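PDB 5Y9S: Vv2_1132 from Vibrio vulnificus CMCP6, which is a LysR-type transcriptional regulator that probably binds DNA through a helix-turn-helix domain and senses an effector through its substrate-binding-like domain. Local coordinates for residues P184-R189 with V266-E271; E180-V185 with V248-M253; Q198-L203 with L224-V229; L203-H208 with E236-M241. One frame throughout, in Å; residues are numbered along the deposited sequence.

Contact 1 of 4, residues P184-R189 with V266-E271; sequences PVVAPR and VIAFEE
Val185 and Val186 pair antiparallel with Ile267 and Val266 at the end of strand 172-186, within the sheet of the LysR substrate-binding domain, Val186 and Val266 forming the hydrogen-bonded pair. The bond from Val266 N to Val186 O is 2.9 Å and almost straight at 171°, whereas its return, Val186 N to Val266 O, is bent to 143°. A third bond, Ala268 N to Pro184 O at 2.9 Å, carries the ladder one residue past strand 266-267; Pro184 O also receives a CA-H...O contact from Ile267. Val186 holds CG1 between its backbone N and carbonyl carbon (chi1 68°), and this methyl meets Ala268 CB at 4.1 Å. On the same face Pro188 CG touches Val266 CG2 at 3.8 Å, the proline ring slanting across the valine. Val185 and Ile267 share the other face, with a looser approach of 4.5 Å between their CG1 atoms. Beyond strand 266-267, Phe269 CD2 comes obliquely to Pro184 CG at 4.3 Å, and Ala268 CB sits over the centre of the phenylalanine ring. Trp275 meets Phe269 edge-to-face, Leu194 and Leu191 pack on Ala268 and Val186, and strand 248-252 borders the other side of Pro184 and Val185.

Contact 2 of 4, residues E180-V185 with V248-M253; sequences EKVVPV and VAWVPM
Val248 opens the antiparallel pairing of strand 248-252 with strand 172-186 in the sheet of the LysR substrate-binding domain, its CG2 lying 4.0 Å from Pro184 CB. Ala249 forms a hydrogen-bonded pair with Val185: Val185 N reaches Ala249 O at 2.7 Å, and the return bond from Ala249 N to Val185 O is longer, 3.2 Å. Trp250 lays its indole against Pro184 in a CH-pi contact, with Pro184 CB 3.5 Å from the centroid of the six-membered ring and 22° off the ring normal. Pro184 CD extends the contact to the pyrrole part, 3.5 Å from Trp250 NE1, while Val182 CG1 packs on Trp250 CB. Val251 exchanges two backbone bonds with Val183 and, on the face opposite the indole, sends CG2 to Val185 CG2 at 3.8 Å, the two valines crossing at about a right angle. Pro252 lies side by side with Val182, and its CB meets Glu180 OE1. Met253 closes the ladder through its N to Lys181 O at 3.0 Å; bent at chi2, which places SD, its chain brings SD to 4.0 Å from Val183 CG2. Glu180 OE1 is hydrogen-bonded to His254, and Trp250 NE1 to Trp275 O. Backbone bonds hold the two strands together, and mostly apolar side chains cover both faces, with the indole N-H satisfied and the carboxylate kept to the end of the ladder.

Contact 3 of 4, residues Q198-L203 with L224-V229; sequences QTIPYL and LTLKPV
Tyr202 and Leu226 meet on one face of a parallel strand pair. Tyr202 has CG anti to its backbone N (chi1 171°), which puts the start of the ring by Leu226, with Tyr202 CG 3.9 Å from Leu226 CB; the two CB atoms, of Tyr202 and Leu226, are 3.7 Å apart. The leucine then forks: Leu226 CD1 sits over the centre of the phenol ring, 4.3 Å above its plane, and its other methyl, CD2, faces Ile200 CD1 at 4.0 Å, the two aliphatic chains running side by side and pointing the same way. Ile200 CD1 also touches Leu224 CD1 at 3.8 Å, crossing it obliquely, so this terminal methyl serves two leucines. On the other face Thr199 OG1 approaches Thr225 CG2, and Thr199 CG2 lies near Lys227 CB. Further along, Val229 splits its methyls: CG1 touches Pro201 CB at 3.7 Å and CG2 meets Leu203 CD2 at 3.9 Å. Four backbone bonds join the strands, from Ile200 N to Thr225 O through to Val229 N to Tyr202 O. The strands, inclined at 44°, belong to the beta-alpha-beta unit of strand 199-205, helix 210-220 and strand 225-232. That helix covers the tyrosine face: Val215 and Leu219 pack on Tyr202, and Glu216 bonds its hydroxyl. Strand 248-252 runs along the other edge of strand 199-205, bringing Trp250 against Tyr202 and Leu226.

Contact 4 of 4, residues L203-H208 with E236-M241; sequences LSYSEH and ESLVKM
Leu238 divides its two methyls between Tyr205 and the backbone of strand 199-205. Its CD1 sits over one face of the Tyr205 ring, 3.5 Å from the centroid and 18° off the normal, a CH-pi contact shifted toward the hydroxyl end: Tyr205 CZ is the nearest ring atom, at 3.4 Å. Its CD2 lies against the main chain, 3.4 Å from Leu203 O, and also touches Leu203 CB at 3.6 Å. Three residues on, Met241 CB meets both methyls of Leu203, CD2 at 3.9 Å and CD1 at 4.0 Å. No hydrogen bond crosses between the two segments; helix 235-243 packs on the sheet through apolar groups, with its axis 8.9 Å from that of strand 203-205 and antiparallel to it at 176°. This is the helix-on-sheet layering of the periplasmic-binding-protein-like fold of LysR effector domains, here joining strand 199-205 to the helix that follows strand 225-232. Outside the two segments, Ser235 hydrogen-bonds Tyr205 OH and Trp250 O bonds it weakly, which probably helps to hold the ring against Leu238 CD1. Ala249, Phe230 and Thr232 pack around Leu238. The helix also faces a second subunit, where Ser237 OG bonds Ala110 O of that subunit, Glu236 OE1 bonds His107 of that subunit, and Met241 packs on its Phe118.

In the fold
All four contacts lie on one mixed sheet of the LysR substrate-binding domain and the helices against it. Contacts 1 and 2 share Pro184 and Val185 (centres about 9 Å apart); strands 266-267 and 248-252 both pair with strand 172-186. Contact 2 meets contact 3 through probable hydrogen bonds from Leu203 N to Val248 O and from Val248 N to Pro201 O, both 2.9 Å. Contacts 2 and 4, with centres about 11 Å apart, meet where Tyr205 packs on Trp250 O and Pro252 CD. Contacts 3 and 4 share Leu203. Contacts 1 and 3 also touch, through Phe269 CZ and Leu224 CD1 at 4.2 Å, whereas the nearest atoms of contacts 1 and 4 stay about 6 Å apart.

Contact 1 of 4, residues P184-R189 with V266-E271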
loop_
_atom_site.group_PDB
_atom_site.type_symbol
_atom_site.label_atom_id
_atom_site.label_comp_id
_atom_site.label_asym_id
_atom_site.label_seq_id
_atom_site.Cartn_x
_atom_site.Cartn_y
_atom_site.Cartn_z
ATOM N N PRO D 184 40.148 26.560 -9.299
ATOM C CA PRO D 184 39.204 27.681 -9.185
ATOM C C PRO D 184 39.178 28.464 -10.491
ATOM O O PRO D 184 40.229 28.826 -11.027
ATOM C CB PRO D 184 39.782 28.515 -8.042
ATOM C CG PRO D 184 41.273 28.259 -8.130
ATOM C CD PRO D 184 41.432 26.837 -8.628
ATOM N N VAL D 185 37.975 28.711 -11.011
ATOM C CA VAL D 185 37.796 29.449 -12.255
ATOM C C VAL D 185 36.872 30.635 -12.025
ATOM O O VAL D 185 36.065 30.656 -11.090
ATOM C CB VAL D 185 37.224 28.575 -13.390
ATOM C CG1 VAL D 185 38.246 27.513 -13.821
ATOM C CG2 VAL D 185 35.878 27.975 -12.962
ATOM N N VAL D 186 36.985 31.615 -12.928
ATOM C CA VAL D 186 36.248 32.869 -12.821
ATOM C C VAL D 186 36.111 33.468 -14.211
ATOM O O VAL D 186 36.950 33.242 -15.086
ATOM C CB VAL D 186 36.959 33.844 -11.844
ATOM C CG1 VAL D 186 38.261 34.317 -12.415
ATOM C CG2 VAL D 186 36.063 35.012 -11.502
ATOM N N ALA D 187 35.043 34.237 -14.415
ATOM C CA ALA D 187 34.889 34.943 -15.677
ATOM C C ALA D 187 35.979 36.010 -15.793
ATOM O O ALA D 187 36.392 36.588 -14.783
ATOM C CB ALA D 187 33.496 35.573 -15.783
ATOM N N PRO D 188 36.492 36.262 -17.000
ATOM C CA PRO D 188 37.622 37.200 -17.126
ATOM C C PRO D 188 37.336 38.582 -16.571
ATOM O O PRO D 188 38.234 39.212 -15.999
ATOM C CB PRO D 188 37.870 37.232 -18.638
ATOM C CG PRO D 188 37.405 35.888 -19.109
ATOM C CD PRO D 188 36.197 35.578 -18.271
ATOM N N ARG D 189 36.105 39.073 -16.707
ATOM C CA ARG D 189 35.841 40.438 -16.263
ATOM C C ARG D 189 36.042 40.589 -14.754
ATOM O O ARG D 189 36.532 41.628 -14.293
ATOM C CB ARG D 189 34.436 40.853 -16.701
ATOM C CG ARG D 189 33.391 40.755 -15.643
ATOM C CD ARG D 189 32.049 40.377 -16.226
ATOM N NE ARG D 189 31.032 40.472 -15.192
ATOM C CZ ARG D 189 29.856 39.863 -15.250
ATOM N NH1 ARG D 189 28.991 39.999 -14.248
ATOM N NH2 ARG D 189 29.547 39.120 -16.310
ATOM N N VAL D 266 38.861 31.867 -16.851
ATOM C CA VAL D 266 40.279 31.868 -16.542
ATOM C C VAL D 266 40.476 31.209 -15.186
ATOM O O VAL D 266 39.661 31.392 -14.266
ATOM C CB VAL D 266 40.869 33.299 -16.532
ATOM C CG1 VAL D 266 42.385 33.241 -16.527
ATOM C CG2 VAL D 266 40.410 34.104 -17.748
ATOM N N ILE D 267 41.559 30.442 -15.061
ATOM C CA ILE D 267 41.952 29.927 -13.762
ATOM C C ILE D 267 42.328 31.105 -12.873
ATOM O O ILE D 267 43.028 32.027 -13.305
ATOM C CB ILE D 267 43.112 28.931 -13.908
ATOM C CG1 ILE D 267 42.633 27.667 -14.622
ATOM C CG2 ILE D 267 43.714 28.601 -12.548
ATOM C CD1 ILE D 267 43.757 26.826 -15.171
ATOM N N ALA D 268 41.810 31.117 -11.650
ATOM C CA ALA D 268 42.122 32.168 -10.688
ATOM C C ALA D 268 43.250 31.716 -9.768
ATOM O O ALA D 268 43.389 30.530 -9.461
ATOM C CB ALA D 268 40.889 32.546 -9.858
ATOM N N PHE D 269 44.056 32.674 -9.327
ATOM C CA PHE D 269 45.177 32.396 -8.424
ATOM C C PHE D 269 46.169 31.412 -9.035
ATOM O O PHE D 269 46.757 30.584 -8.337
ATOM C CB PHE D 269 44.678 31.898 -7.069
ATOM C CG PHE D 269 43.449 32.613 -6.570
ATOM C CD1 PHE D 269 43.390 34.003 -6.560
ATOM C CD2 PHE D 269 42.357 31.900 -6.105
ATOM C CE1 PHE D 269 42.275 34.666 -6.090
ATOM C CE2 PHE D 269 41.224 32.561 -5.624
ATOM C CZ PHE D 269 41.189 33.943 -5.616
ATOM N N GLU D 270 46.340 31.517 -10.349
ATOM C CA GLU D 270 47.347 30.835 -11.150
ATOM C C GLU D 270 48.632 30.620 -10.375
ATOM O O GLU D 270 49.249 29.555 -10.465
ATOM C CB GLU D 270 47.660 31.653 -12.411
ATOM C CG GLU D 270 46.431 32.121 -13.212
ATOM C CD GLU D 270 45.711 33.346 -12.612
ATOM O OE1 GLU D 270 45.740 33.534 -11.372
ATOM O OE2 GLU D 270 45.089 34.110 -13.389
ATOM N N GLU D 271 49.037 31.641 -9.620
ATOM C CA GLU D 271 50.298 31.582 -8.893
ATOM C C GLU D 271 50.301 30.442 -7.875
ATOM O O GLU D 271 51.322 29.767 -7.694
ATOM C CB GLU D 271 50.571 32.942 -8.230
ATOM C CG GLU D 271 49.512 33.405 -7.192
ATOM C CD GLU D 271 48.358 34.257 -7.762
ATOM O OE1 GLU D 271 48.273 34.434 -8.999
ATOM O OE2 GLU D 271 47.519 34.738 -6.958
#

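Contact 2 of 4, residues E180-V185 with V248-M253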
loop_
_atom_site.group_PDB
_atom_site.type_symbol
_atom_site.label_atom_id
_atom_site.label_comp_id
_atom_site.label_asym_id
_atom_site.label_seq_id
_atom_site.Cartn_x
_atom_site.Cartn_y
_atom_site.Cartn_z
ATOM N N GLU D 180 43.959 14.637 -12.710
ATOM C CA GLU D 180 43.847 16.051 -13.041
ATOM C C GLU D 180 43.686 16.818 -11.739
ATOM O O GLU D 180 43.800 16.253 -10.647
ATOM C CB GLU D 180 42.666 16.309 -13.983
ATOM C CG GLU D 180 41.318 15.992 -13.348
ATOM C CD GLU D 180 40.134 16.308 -14.260
ATOM O OE1 GLU D 180 39.023 15.768 -14.026
ATOM O OE2 GLU D 180 40.313 17.089 -15.219
ATOM N N LYS D 181 43.408 18.109 -11.853
ATOM C CA LYS D 181 43.203 18.956 -10.693
ATOM C C LYS D 181 41.803 19.556 -10.732
ATOM O O LYS D 181 41.176 19.681 -11.796
ATOM C CB LYS D 181 44.259 20.070 -10.622
ATOM C CG LYS D 181 45.724 19.608 -10.827
ATOM C CD LYS D 181 46.387 19.185 -9.508
ATOM C CE LYS D 181 47.909 19.366 -9.533
ATOM N NZ LYS D 181 48.360 20.375 -8.525
ATOM N N VAL D 182 41.308 19.895 -9.554
ATOM C CA VAL D 182 40.106 20.694 -9.404
ATOM C C VAL D 182 40.556 22.134 -9.192
ATOM O O VAL D 182 41.228 22.439 -8.205
ATOM C CB VAL D 182 39.243 20.195 -8.238
ATOM C CG1 VAL D 182 38.163 21.205 -7.933
ATOM C CG2 VAL D 182 38.650 18.813 -8.564
ATOM N N VAL D 183 40.220 23.019 -10.124
ATOM C CA VAL D 183 40.825 24.355 -10.128
ATOM C C VAL D 183 39.788 25.444 -9.926
ATOM O O VAL D 183 38.627 25.275 -10.313
ATOM C CB VAL D 183 41.602 24.599 -11.423
ATOM C CG1 VAL D 183 42.668 23.513 -11.583
ATOM C CG2 VAL D 183 40.642 24.654 -12.623
ATOM N N PRO D 184 40.148 26.560 -9.299
ATOM C CA PRO D 184 39.204 27.681 -9.185
ATOM C C PRO D 184 39.178 28.464 -10.491
ATOM O O PRO D 184 40.229 28.826 -11.027
ATOM C CB PRO D 184 39.782 28.515 -8.042
ATOM C CG PRO D 184 41.273 28.259 -8.130
ATOM C CD PRO D 184 41.432 26.837 -8.628
ATOM N N VAL D 185 37.975 28.711 -11.011
ATOM C CA VAL D 185 37.796 29.449 -12.255
ATOM C C VAL D 185 36.872 30.635 -12.025
ATOM O O VAL D 185 36.065 30.656 -11.090
ATOM C CB VAL D 185 37.224 28.575 -13.390
ATOM C CG1 VAL D 185 38.246 27.513 -13.821
ATOM C CG2 VAL D 185 35.878 27.975 -12.962
ATOM N N VAL D 248 33.268 32.667 -8.111
ATOM C CA VAL D 248 34.347 31.724 -8.354
ATOM C C VAL D 248 33.862 30.318 -8.013
ATOM O O VAL D 248 33.170 30.105 -7.007
ATOM C CB VAL D 248 35.599 32.122 -7.541
ATOM C CG1 VAL D 248 35.262 32.222 -6.080
ATOM C CG2 VAL D 248 36.745 31.149 -7.765
ATOM N N ALA D 249 34.183 29.366 -8.884
ATOM C CA ALA D 249 33.866 27.954 -8.707
ATOM C C ALA D 249 35.144 27.128 -8.777
ATOM O O ALA D 249 36.052 27.437 -9.560
ATOM C CB ALA D 249 32.882 27.476 -9.783
ATOM N N TRP D 250 35.222 26.091 -7.939
ATOM C CA TRP D 250 36.254 25.061 -8.054
ATOM C C TRP D 250 35.662 23.908 -8.861
ATOM O O TRP D 250 34.649 23.319 -8.461
ATOM C CB TRP D 250 36.736 24.580 -6.676
ATOM C CG TRP D 250 37.936 25.373 -6.122
ATOM C CD1 TRP D 250 39.250 24.974 -6.086
ATOM C CD2 TRP D 250 37.907 26.689 -5.556
ATOM N NE1 TRP D 250 40.030 25.970 -5.541
ATOM C CE2 TRP D 250 39.226 27.025 -5.197
ATOM C CE3 TRP D 250 36.890 27.616 -5.318
ATOM C CZ2 TRP D 250 39.554 28.252 -4.615
ATOM C CZ3 TRP D 250 37.217 28.839 -4.730
ATOM C CH2 TRP D 250 38.529 29.143 -4.396
ATOM N N VAL D 251 36.273 23.612 -10.005
ATOM C CA VAL D 251 35.739 22.617 -10.938
ATOM C C VAL D 251 36.882 21.799 -11.507
ATOM O O VAL D 251 38.019 22.270 -11.661
ATOM C CB VAL D 251 34.956 23.269 -12.100
ATOM C CG1 VAL D 251 33.722 23.990 -11.592
ATOM C CG2 VAL D 251 35.868 24.206 -12.916
ATOM N N PRO D 252 36.594 20.546 -11.833
ATOM C CA PRO D 252 37.611 19.689 -12.450
ATOM C C PRO D 252 38.031 20.239 -13.802
ATOM O O PRO D 252 37.214 20.779 -14.546
ATOM C CB PRO D 252 36.893 18.340 -12.591
ATOM C CG PRO D 252 35.847 18.369 -11.540
ATOM C CD PRO D 252 35.399 19.794 -11.428
ATOM N N MET D 253 39.325 20.101 -14.110
ATOM C CA MET D 253 39.815 20.581 -15.399
ATOM C C MET D 253 39.015 20.008 -16.555
ATOM O O MET D 253 38.728 20.718 -17.514
ATOM C CB MET D 253 41.304 20.244 -15.601
ATOM C CG MET D 253 42.287 21.186 -14.939
ATOM S SD MET D 253 42.301 22.777 -15.764
ATOM C CE MET D 253 42.833 22.397 -17.414
#

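Contact 3 of 4, residues Q198-L203 with L224-V229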
loop_
_atom_site.group_PDB
_atom_site.type_symbol
_atom_site.label_atom_id
_atom_site.label_comp_id
_atom_site.label_asym_id
_atom_site.label_seq_id
_atom_site.Cartn_x
_atom_site.Cartn_y
_atom_site.Cartn_z
ATOM N N GLN D 198 39.445 40.119 -0.789
ATOM C CA GLN D 198 38.105 40.592 -0.431
ATOM C C GLN D 198 37.127 39.449 -0.142
ATOM O O GLN D 198 37.536 38.306 0.080
ATOM C CB GLN D 198 37.536 41.468 -1.542
ATOM C CG GLN D 198 37.302 42.905 -1.135
ATOM C CD GLN D 198 37.144 43.820 -2.333
ATOM O OE1 GLN D 198 37.267 43.383 -3.482
ATOM N NE2 GLN D 198 36.884 45.101 -2.073
ATOM N N THR D 199 35.834 39.784 -0.136
ATOM C CA THR D 199 34.756 38.810 0.008
ATOM C C THR D 199 34.267 38.417 -1.383
ATOM O O THR D 199 33.776 39.264 -2.142
ATOM C CB THR D 199 33.608 39.378 0.846
ATOM O OG1 THR D 199 33.928 39.277 2.243
ATOM C CG2 THR D 199 32.292 38.633 0.564
ATOM N N ILE D 200 34.402 37.143 -1.713
ATOM C CA ILE D 200 34.244 36.642 -3.077
ATOM C C ILE D 200 33.004 35.766 -3.123
ATOM O O ILE D 200 32.887 34.840 -2.311
ATOM C CB ILE D 200 35.471 35.837 -3.532
ATOM C CG1 ILE D 200 36.746 36.430 -2.932
ATOM C CG2 ILE D 200 35.515 35.790 -5.035
ATOM C CD1 ILE D 200 37.986 35.608 -3.198
ATOM N N PRO D 201 32.081 36.002 -4.049
ATOM C CA PRO D 201 30.952 35.084 -4.200
ATOM C C PRO D 201 31.456 33.712 -4.618
ATOM O O PRO D 201 32.331 33.584 -5.479
ATOM C CB PRO D 201 30.098 35.735 -5.295
ATOM C CG PRO D 201 30.651 37.125 -5.470
ATOM C CD PRO D 201 32.086 37.046 -5.082
ATOM N N TYR D 202 30.902 32.682 -3.988
ATOM C CA TYR D 202 31.420 31.326 -4.092
ATOM C C TYR D 202 30.320 30.427 -4.631
ATOM O O TYR D 202 29.234 30.364 -4.046
ATOM C CB TYR D 202 31.914 30.845 -2.727
ATOM C CG TYR D 202 32.282 29.380 -2.665
ATOM C CD1 TYR D 202 32.986 28.763 -3.697
ATOM C CD2 TYR D 202 31.943 28.617 -1.562
ATOM C CE1 TYR D 202 33.328 27.416 -3.635
ATOM C CE2 TYR D 202 32.289 27.273 -1.483
ATOM C CZ TYR D 202 32.973 26.682 -2.523
ATOM O OH TYR D 202 33.298 25.347 -2.437
ATOM N N LEU D 203 30.598 29.745 -5.751
ATOM C CA LEU D 203 29.666 28.799 -6.371
ATOM C C LEU D 203 30.115 27.387 -5.995
ATOM O O LEU D 203 31.131 26.903 -6.499
ATOM C CB LEU D 203 29.629 28.972 -7.889
ATOM C CG LEU D 203 29.658 30.393 -8.458
ATOM C CD1 LEU D 203 30.261 30.404 -9.875
ATOM C CD2 LEU D 203 28.262 30.982 -8.475
ATOM N N LEU D 224 40.980 33.083 2.005
ATOM C CA LEU D 224 39.876 33.667 1.263
ATOM C C LEU D 224 38.682 33.872 2.182
ATOM O O LEU D 224 38.559 33.239 3.233
ATOM C CB LEU D 224 39.462 32.778 0.082
ATOM C CG LEU D 224 40.410 32.702 -1.117
ATOM C CD1 LEU D 224 41.012 34.074 -1.424
ATOM C CD2 LEU D 224 41.498 31.672 -0.874
ATOM N N THR D 225 37.796 34.769 1.767
ATOM C CA THR D 225 36.496 34.936 2.408
ATOM C C THR D 225 35.454 34.631 1.336
ATOM O O THR D 225 35.026 35.515 0.589
ATOM C CB THR D 225 36.338 36.337 3.002
ATOM O OG1 THR D 225 37.510 36.658 3.761
ATOM C CG2 THR D 225 35.112 36.405 3.918
ATOM N N LEU D 226 35.054 33.370 1.262
ATOM C CA LEU D 226 34.136 32.895 0.237
ATOM C C LEU D 226 32.711 32.915 0.777
ATOM O O LEU D 226 32.390 32.186 1.721
ATOM C CB LEU D 226 34.517 31.487 -0.219
ATOM C CG LEU D 226 35.981 31.302 -0.613
ATOM C CD1 LEU D 226 36.254 29.860 -0.984
ATOM C CD2 LEU D 226 36.345 32.237 -1.761
ATOM N N LYS D 227 31.856 33.737 0.165
ATOM C CA LYS D 227 30.456 33.794 0.549
ATOM C C LYS D 227 29.631 32.924 -0.391
ATOM O O LYS D 227 29.452 33.290 -1.562
ATOM C CB LYS D 227 29.954 35.237 0.525
ATOM C CG LYS D 227 28.440 35.381 0.529
ATOM C CD LYS D 227 28.047 36.800 0.152
ATOM C CE LYS D 227 26.879 36.842 -0.828
ATOM N NZ LYS D 227 27.119 37.834 -1.935
ATOM N N PRO D 228 29.107 31.777 0.069
ATOM C CA PRO D 228 28.268 30.930 -0.792
ATOM C C PRO D 228 27.034 31.619 -1.341
ATOM O O PRO D 228 26.097 31.909 -0.597
ATOM C CB PRO D 228 27.867 29.777 0.139
ATOM C CG PRO D 228 28.062 30.290 1.483
ATOM C CD PRO D 228 29.266 31.185 1.403
ATOM N N VAL D 229 27.007 31.850 -2.649
ATOM C CA VAL D 229 25.842 32.428 -3.312
ATOM C C VAL D 229 25.043 31.409 -4.101
ATOM O O VAL D 229 23.953 31.751 -4.589
ATOM C CB VAL D 229 26.242 33.593 -4.246
ATOM C CG1 VAL D 229 27.116 34.598 -3.516
ATOM C CG2 VAL D 229 26.964 33.057 -5.461
#

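Contact 4 of 4, residues L203-H208 with E236-M241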
loop_
_atom_site.group_PDB
_atom_site.type_symbol
_atom_site.label_atom_id
_atom_site.label_comp_id
_atom_site.label_asym_id
_atom_site.label_seq_id
_atom_site.Cartn_x
_atom_site.Cartn_y
_atom_site.Cartn_z
ATOM N N LEU D 203 30.598 29.745 -5.751
ATOM C CA LEU D 203 29.666 28.799 -6.371
ATOM C C LEU D 203 30.115 27.387 -5.995
ATOM O O LEU D 203 31.131 26.903 -6.499
ATOM C CB LEU D 203 29.629 28.972 -7.889
ATOM C CG LEU D 203 29.658 30.393 -8.458
ATOM C CD1 LEU D 203 30.261 30.404 -9.875
ATOM C CD2 LEU D 203 28.262 30.982 -8.475
ATOM N N SER D 204 29.353 26.729 -5.127
ATOM C CA SER D 204 29.834 25.580 -4.370
ATOM C C SER D 204 29.052 24.310 -4.700
ATOM O O SER D 204 27.974 24.340 -5.307
ATOM C CB SER D 204 29.724 25.847 -2.871
ATOM O OG SER D 204 28.361 25.840 -2.490
ATOM N N TYR D 205 29.599 23.180 -4.256
ATOM C CA TYR D 205 28.934 21.895 -4.415
ATOM C C TYR D 205 28.083 21.583 -3.193
ATOM O O TYR D 205 28.383 22.010 -2.077
ATOM C CB TYR D 205 29.947 20.782 -4.611
ATOM C CG TYR D 205 30.699 20.813 -5.922
ATOM C CD1 TYR D 205 30.203 20.161 -7.033
ATOM C CD2 TYR D 205 31.946 21.436 -6.022
ATOM C CE1 TYR D 205 30.894 20.146 -8.232
ATOM C CE2 TYR D 205 32.642 21.434 -7.205
ATOM C CZ TYR D 205 32.115 20.786 -8.308
ATOM O OH TYR D 205 32.802 20.780 -9.494
ATOM N N SER D 206 27.002 20.850 -3.418
ATOM C CA SER D 206 26.198 20.337 -2.314
ATOM C C SER D 206 27.041 19.447 -1.411
ATOM O O SER D 206 27.978 18.776 -1.856
ATOM C CB SER D 206 25.009 19.556 -2.857
ATOM O OG SER D 206 24.366 20.328 -3.861
ATOM N N GLU D 207 26.697 19.430 -0.124
ATOM C CA GLU D 207 27.608 18.805 0.822
ATOM C C GLU D 207 27.675 17.301 0.660
ATOM O O GLU D 207 28.588 16.682 1.212
ATOM C CB GLU D 207 27.219 19.162 2.255
ATOM C CG GLU D 207 25.736 19.206 2.491
ATOM C CD GLU D 207 25.405 19.471 3.938
ATOM O OE1 GLU D 207 24.205 19.614 4.263
ATOM O OE2 GLU D 207 26.352 19.536 4.749
ATOM N N HIS D 208 26.767 16.704 -0.104
ATOM C CA HIS D 208 26.684 15.255 -0.211
ATOM C C HIS D 208 27.176 14.746 -1.562
ATOM O O HIS D 208 26.662 13.760 -2.097
ATOM C CB HIS D 208 25.253 14.805 0.077
ATOM C CG HIS D 208 24.754 15.255 1.418
ATOM N ND1 HIS D 208 25.355 14.873 2.603
ATOM C CD2 HIS D 208 23.736 16.081 1.764
ATOM C CE1 HIS D 208 24.724 15.437 3.618
ATOM N NE2 HIS D 208 23.736 16.173 3.137
ATOM N N GLU D 236 28.543 21.103 -14.280
ATOM C CA GLU D 236 28.197 21.851 -15.479
ATOM C C GLU D 236 27.368 23.085 -15.165
ATOM O O GLU D 236 27.382 24.040 -15.946
ATOM C CB GLU D 236 27.454 20.942 -16.465
ATOM C CG GLU D 236 27.995 19.484 -16.505
ATOM C CD GLU D 236 27.522 18.621 -15.321
ATOM O OE1 GLU D 236 26.317 18.368 -15.194
ATOM O OE2 GLU D 236 28.365 18.235 -14.485
ATOM N N SER D 237 26.658 23.091 -14.037
ATOM C CA SER D 237 25.901 24.274 -13.632
ATOM C C SER D 237 26.822 25.324 -13.042
ATOM O O SER D 237 26.660 26.516 -13.324
ATOM C CB SER D 237 24.827 23.914 -12.604
ATOM O OG SER D 237 23.704 23.389 -13.247
ATOM N N LEU D 238 27.765 24.895 -12.194
ATOM C CA LEU D 238 28.766 25.825 -11.708
ATOM C C LEU D 238 29.410 26.549 -12.876
ATOM O O LEU D 238 29.541 27.781 -12.860
ATOM C CB LEU D 238 29.822 25.094 -10.886
ATOM C CG LEU D 238 29.259 24.461 -9.624
ATOM C CD1 LEU D 238 30.304 23.539 -9.049
ATOM C CD2 LEU D 238 28.820 25.504 -8.610
ATOM N N VAL D 239 29.751 25.799 -13.930
ATOM C CA VAL D 239 30.455 26.380 -15.068
ATOM C C VAL D 239 29.603 27.462 -15.734
ATOM O O VAL D 239 30.086 28.565 -15.998
ATOM C CB VAL D 239 30.872 25.275 -16.055
ATOM C CG1 VAL D 239 31.234 25.881 -17.425
ATOM C CG2 VAL D 239 32.051 24.499 -15.466
ATOM N N LYS D 240 28.314 27.179 -15.984
ATOM C CA LYS D 240 27.445 28.213 -16.547
ATOM C C LYS D 240 27.440 29.451 -15.667
ATOM O O LYS D 240 27.654 30.566 -16.146
ATOM C CB LYS D 240 26.012 27.701 -16.725
ATOM C CG LYS D 240 25.824 26.760 -17.878
ATOM C CD LYS D 240 26.346 27.337 -19.180
ATOM C CE LYS D 240 26.179 26.308 -20.307
ATOM N NZ LYS D 240 25.286 26.813 -21.408
ATOM N N MET D 241 27.204 29.260 -14.363
ATOM C CA MET D 241 27.196 30.370 -13.417
ATOM C C MET D 241 28.507 31.134 -13.458
ATOM O O MET D 241 28.520 32.371 -13.400
ATOM C CB MET D 241 26.955 29.832 -12.004
ATOM C CG MET D 241 25.503 29.458 -11.682
ATOM S SD MET D 241 24.305 30.669 -12.296
ATOM C CE MET D 241 24.107 31.632 -10.827
#